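Putative membrane protein (Corynebacterium diphtheriae NCTC 13129, PDB 3C8I) is of unknown function but is probably membrane-anchored, this chain being its DUF3239 part. Local coordinates at residues N36-D40 with P41-P45; G78-V82 with G83-S87. One frame throughout, in Å; residues are numbered along the deposited sequence.

Contact 1: N36-D40 with P41-P45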
loop_
_atom_site.group_PDB
_atom_site.type_symbol
_atom_site.label_atom_id
_atom_site.label_comp_id
_atom_site.label_asym_id
_atom_site.label_seq_id
_atom_site.Cartn_x
_atom_site.Cartn_y
_atom_site.Cartn_z
ATOM N N ASN B 36 9.833 -4.998 18.418
ATOM C CA ASN B 36 11.237 -4.703 18.555
ATOM C C ASN B 36 11.724 -4.116 17.252
ATOM O O ASN B 36 11.676 -4.788 16.227
ATOM C CB ASN B 36 11.997 -5.999 18.853
ATOM C CG ASN B 36 13.503 -5.804 19.015
ATOM O OD1 ASN B 36 14.027 -4.694 19.004
ATOM N ND2 ASN B 36 14.199 -6.915 19.203
ATOM N N THR B 37 12.192 -2.875 17.277
ATOM C CA THR B 37 12.659 -2.229 16.036
ATOM C C THR B 37 14.084 -2.588 15.608
ATOM O O THR B 37 14.532 -2.164 14.525
ATOM C CB THR B 37 12.497 -0.697 16.059
ATOM O OG1 THR B 37 13.401 -0.120 16.995
ATOM C CG2 THR B 37 11.098 -0.303 16.417
ATOM N N ASN B 38 14.808 -3.369 16.411
ATOM C CA ASN B 38 16.147 -3.836 15.993
ATOM C C ASN B 38 16.066 -4.875 14.889
ATOM O O ASN B 38 15.334 -5.855 15.008
ATOM C CB ASN B 38 16.933 -4.457 17.171
ATOM C CG ASN B 38 17.409 -3.432 18.164
ATOM O OD1 ASN B 38 17.609 -2.262 17.824
ATOM N ND2 ASN B 38 17.631 -3.866 19.419
ATOM N N VAL B 39 16.850 -4.688 13.830
ATOM C CA VAL B 39 16.935 -5.704 12.790
ATOM C C VAL B 39 17.589 -6.984 13.343
ATOM O O VAL B 39 17.118 -8.085 13.052
ATOM C CB VAL B 39 17.615 -5.168 11.511
ATOM C CG1 VAL B 39 17.841 -6.300 10.517
ATOM C CG2 VAL B 39 16.732 -4.059 10.883
ATOM N N ASP B 40 18.597 -6.826 14.216
ATOM C CA ASP B 40 19.209 -7.968 14.919
ATOM C C ASP B 40 18.479 -8.309 16.216
ATOM O O ASP B 40 18.574 -7.559 17.204
ATOM C CB ASP B 40 20.668 -7.674 15.221
ATOM C CG ASP B 40 21.401 -8.862 15.865
ATOM O OD1 ASP B 40 20.775 -9.786 16.433
ATOM O OD2 ASP B 40 22.635 -8.841 15.809
ATOM N N PRO B 41 17.795 -9.465 16.245
ATOM C CA PRO B 41 16.938 -9.803 17.375
ATOM C C PRO B 41 17.699 -10.301 18.608
ATOM O O PRO B 41 17.089 -10.474 19.667
ATOM C CB PRO B 41 16.051 -10.914 16.803
ATOM C CG PRO B 41 16.954 -11.618 15.862
ATOM C CD PRO B 41 17.788 -10.536 15.231
ATOM N N THR B 42 19.006 -10.530 18.480
ATOM C CA THR B 42 19.796 -11.022 19.597
ATOM C C THR B 42 20.181 -9.880 20.538
ATOM O O THR B 42 20.492 -10.116 21.696
ATOM C CB THR B 42 21.053 -11.786 19.112
ATOM O OG1 THR B 42 21.934 -10.890 18.422
ATOM C CG2 THR B 42 20.642 -12.939 18.163
ATOM N N LEU B 43 20.125 -8.641 20.046
ATOM C CA LEU B 43 20.481 -7.491 20.869
ATOM C C LEU B 43 19.386 -7.233 21.903
ATOM O O LEU B 43 18.244 -7.693 21.718
ATOM C CB LEU B 43 20.652 -6.258 19.982
ATOM C CG LEU B 43 21.680 -6.330 18.862
ATOM C CD1 LEU B 43 21.760 -4.996 18.186
ATOM C CD2 LEU B 43 23.076 -6.732 19.398
ATOM N N PRO B 44 19.701 -6.450 22.962
ATOM C CA PRO B 44 18.611 -5.999 23.826
ATOM C C PRO B 44 17.575 -5.254 22.979
ATOM O O PRO B 44 17.964 -4.431 22.137
ATOM C CB PRO B 44 19.291 -5.030 24.789
ATOM C CG PRO B 44 20.733 -5.428 24.789
ATOM C CD PRO B 44 20.999 -5.897 23.384
ATOM N N PRO B 45 16.280 -5.568 23.170
ATOM C CA PRO B 45 15.270 -5.058 22.258
ATOM C C PRO B 45 15.044 -3.557 22.380
ATOM O O PRO B 45 15.213 -2.960 23.463
ATOM C CB PRO B 45 14.003 -5.823 22.651
ATOM C CG PRO B 45 14.237 -6.313 24.041
ATOM C CD PRO B 45 15.716 -6.447 24.215
HETATM O O HOH W 1 17.158 -6.715 19.378
#
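A type I beta turn from Asp40 to Leu43 makes the tip of the connection between strands 29-36 and 47-54 of the antiparallel sheet, and the side chain of Asp40, the first residue of the turn, holds it in shape. Its OD1 takes two bonds from one residue: Thr42 N donates at 2.8 Å to Asp40 OD1, with 157° at the hydrogen, and Thr42 OG1 donates to the same oxygen at 2.6 Å. The hydroxyl arrives on the syn side of the carboxylate and the amide on the anti side, both from the same face and both tilted out of the plane. A chi1 of -176° sets CG of Asp40 beside its carbonyl carbon, on the side where the chain runs on to Thr42, and OD1 thereby meets both Thr42 N and Thr42 OG1. The turn's own closing bond, Leu43 N to Asp40 O at 3.4 Å, is weak; the Leu43 side chain lies across that of Asp40 at about a right angle, CG against CG.

At the base of the loop, Asn36 meets Pro45. The two side chains cross at about a right angle, with ND2 of Asn36 3.6 Å from CB of Pro45. OD1 of Asn36 accepts from Asn38 N at 3.0 Å, an Asx turn in which the donor stands above the carbonyl plane, and it also accepts from the backbone N of Arg46. ND2 of Asn38 approaches Pro44 O, 2.8 Å away.

One water joins the base to the tip. It accepts from Asn36 ND2 and Asn38 ND2 and spends its two protons on backbone carbonyls, giving one to Leu43 O and the other, at 2.7 Å, to Asp40 O.

Contact 2: G78-V82 with G83-S87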
loop_
_atom_site.group_PDB
_atom_site.type_symbol
_atom_site.label_atom_id
_atom_site.label_comp_id
_atom_site.label_asym_id
_atom_site.label_seq_id
_atom_site.Cartn_x
_atom_site.Cartn_y
_atom_site.Cartn_z
ATOM N N GLY B 78 8.506 -5.732 7.674
ATOM C CA GLY B 78 8.951 -4.418 8.082
ATOM C C GLY B 78 9.781 -3.728 7.018
ATOM O O GLY B 78 10.240 -4.377 6.080
ATOM N N GLN B 79 9.995 -2.432 7.179
ATOM C CA GLN B 79 10.809 -1.666 6.253
ATOM C C GLN B 79 11.915 -0.996 7.018
ATOM O O GLN B 79 11.689 -0.455 8.103
ATOM C CB GLN B 79 9.967 -0.614 5.497
ATOM C CG GLN B 79 8.710 -1.212 4.809
ATOM C CD GLN B 79 9.001 -2.381 3.897
ATOM O OE1 GLN B 79 10.036 -2.431 3.241
ATOM N NE2 GLN B 79 8.074 -3.333 3.843
ATOM N N ARG B 80 13.112 -1.020 6.434
ATOM C CA ARG B 80 14.309 -0.466 7.070
ATOM C C ARG B 80 14.305 1.052 7.150
ATOM O O ARG B 80 13.743 1.736 6.292
ATOM C CB ARG B 80 15.576 -0.958 6.343
ATOM C CG ARG B 80 15.909 -2.403 6.700
ATOM C CD ARG B 80 16.885 -3.068 5.709
ATOM N NE ARG B 80 16.891 -4.528 5.890
ATOM C CZ ARG B 80 17.718 -5.205 6.697
ATOM N NH1 ARG B 80 18.665 -4.577 7.395
ATOM N NH2 ARG B 80 17.606 -6.532 6.789
ATOM N N SER B 81 14.945 1.581 8.190
ATOM C CA SER B 81 15.111 3.022 8.328
ATOM C C SER B 81 16.180 3.489 7.332
ATOM O O SER B 81 17.120 2.740 7.024
ATOM C CB SER B 81 15.527 3.394 9.746
ATOM O OG SER B 81 16.772 2.807 10.029
ATOM N N VAL B 82 16.019 4.709 6.834
ATOM C CA VAL B 82 16.954 5.284 5.877
ATOM C C VAL B 82 18.270 5.692 6.566
ATOM O O VAL B 82 19.353 5.269 6.148
ATOM C CB VAL B 82 16.352 6.516 5.084
ATOM C CG1 VAL B 82 15.482 7.369 5.950
ATOM C CG2 VAL B 82 17.470 7.405 4.492
ATOM N N GLY B 83 18.164 6.516 7.605
ATOM C CA GLY B 83 19.351 7.100 8.248
ATOM C C GLY B 83 20.122 6.025 8.991
ATOM O O GLY B 83 21.310 5.770 8.735
ATOM N N ASN B 84 19.420 5.372 9.911
ATOM C CA ASN B 84 19.919 4.133 10.472
ATOM C C ASN B 84 19.996 3.057 9.397
ATOM O O ASN B 84 19.412 3.159 8.324
ATOM C CB ASN B 84 19.037 3.649 11.638
ATOM C CG ASN B 84 19.608 4.012 13.006
ATOM O OD1 ASN B 84 20.197 5.085 13.189
ATOM N ND2 ASN B 84 19.422 3.119 13.981
ATOM N N GLN B 85 20.839 2.083 9.654
ATOM C CA GLN B 85 20.568 0.729 9.270
ATOM C C GLN B 85 20.507 0.127 10.678
ATOM O O GLN B 85 20.708 0.854 11.671
ATOM C CB GLN B 85 21.718 0.150 8.438
ATOM C CG GLN B 85 21.260 -0.712 7.254
ATOM C CD GLN B 85 22.389 -1.557 6.672
ATOM O OE1 GLN B 85 23.575 -1.259 6.870
ATOM N NE2 GLN B 85 22.020 -2.615 5.940
ATOM N N ASP B 86 20.231 -1.166 10.780
ATOM C CA ASP B 86 20.018 -1.802 12.082
ATOM C C ASP B 86 18.618 -1.584 12.694
ATOM O O ASP B 86 18.295 -2.256 13.679
ATOM C CB ASP B 86 21.076 -1.364 13.121
ATOM C CG ASP B 86 22.504 -1.414 12.586
ATOM O OD1 ASP B 86 22.844 -2.356 11.827
ATOM O OD2 ASP B 86 23.283 -0.496 12.940
ATOM N N SER B 87 17.796 -0.675 12.140
ATOM C CA SER B 87 16.430 -0.458 12.655
ATOM C C SER B 87 15.347 -0.563 11.588
ATOM O O SER B 87 15.571 -0.160 10.446
ATOM C CB SER B 87 16.299 0.921 13.284
ATOM O OG SER B 87 17.232 1.089 14.322
#
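Ser81 and Ser87 face each other across the mouth of the loop that follows strand 70-80, and the backbone of one grips the other: Ser81 N donates to Ser87 O at 2.9 Å, with 165° at the hydrogen and the donor tilted from the carbonyl plane. The Ser81 hydroxyl is folded back over its own main chain, OG standing between the backbone N and the carbonyl carbon (chi1 62°). There Ser81 OG lies 3.2 Å from both Ser87 O and Asn84 O, and which of the two carbonyls takes its proton is not settled.

Beyond this first shell, the Asn84 amide swings away from Ser81 and bonds within the loop. Its ND2 donates to Ser87 OG at 3.0 Å, a somewhat bent bond, tying Asn84 to the residue whose carbonyl receives Ser81 N. Val82 and Gly83 carry the chain round. Farther out, the extended Arg80 side chain runs obliquely to Gln85, with NH1 of Arg80 4.1 Å from NE2 of Gln85 and the two flat groups turned 56° apart; this is a loose approach at the surface.

The loop joins strand 70-80 to strand 88-95, an outermost strand of the sheet within this chain. The pairing continues next to the loop, where the backbone of Gln79 bonds to Asp89 and Gln90, while the side chains of Arg80 and Ser81 touch Trp88 and Asp89. A second subunit also reaches this corner: Ala107 of its helix 103-112 packs on Gln79, and Arg70, at the start of its strand 70-80, packs on Val82.

Both contacts are connections between antiparallel strands on the same side of the chain's centre, about 12 Å apart between their centres. Contact 1, at the surface, links strands 29-36 and 47-54; contact 2, partly buried around its two serines, links 70-80 and 88-95. The chemistry differs accordingly: contact 1 relies on a carboxylate, two amides and a bridging water, whereas contact 2 centres on a direct backbone bond. They touch through Val39, whose N probably bonds to Asp86 O at 2.8 Å and whose methyls pack against Arg80 and Ser87. A neighbouring subunit packs on contact 2, while contact 1 touches no other chain of the assembly.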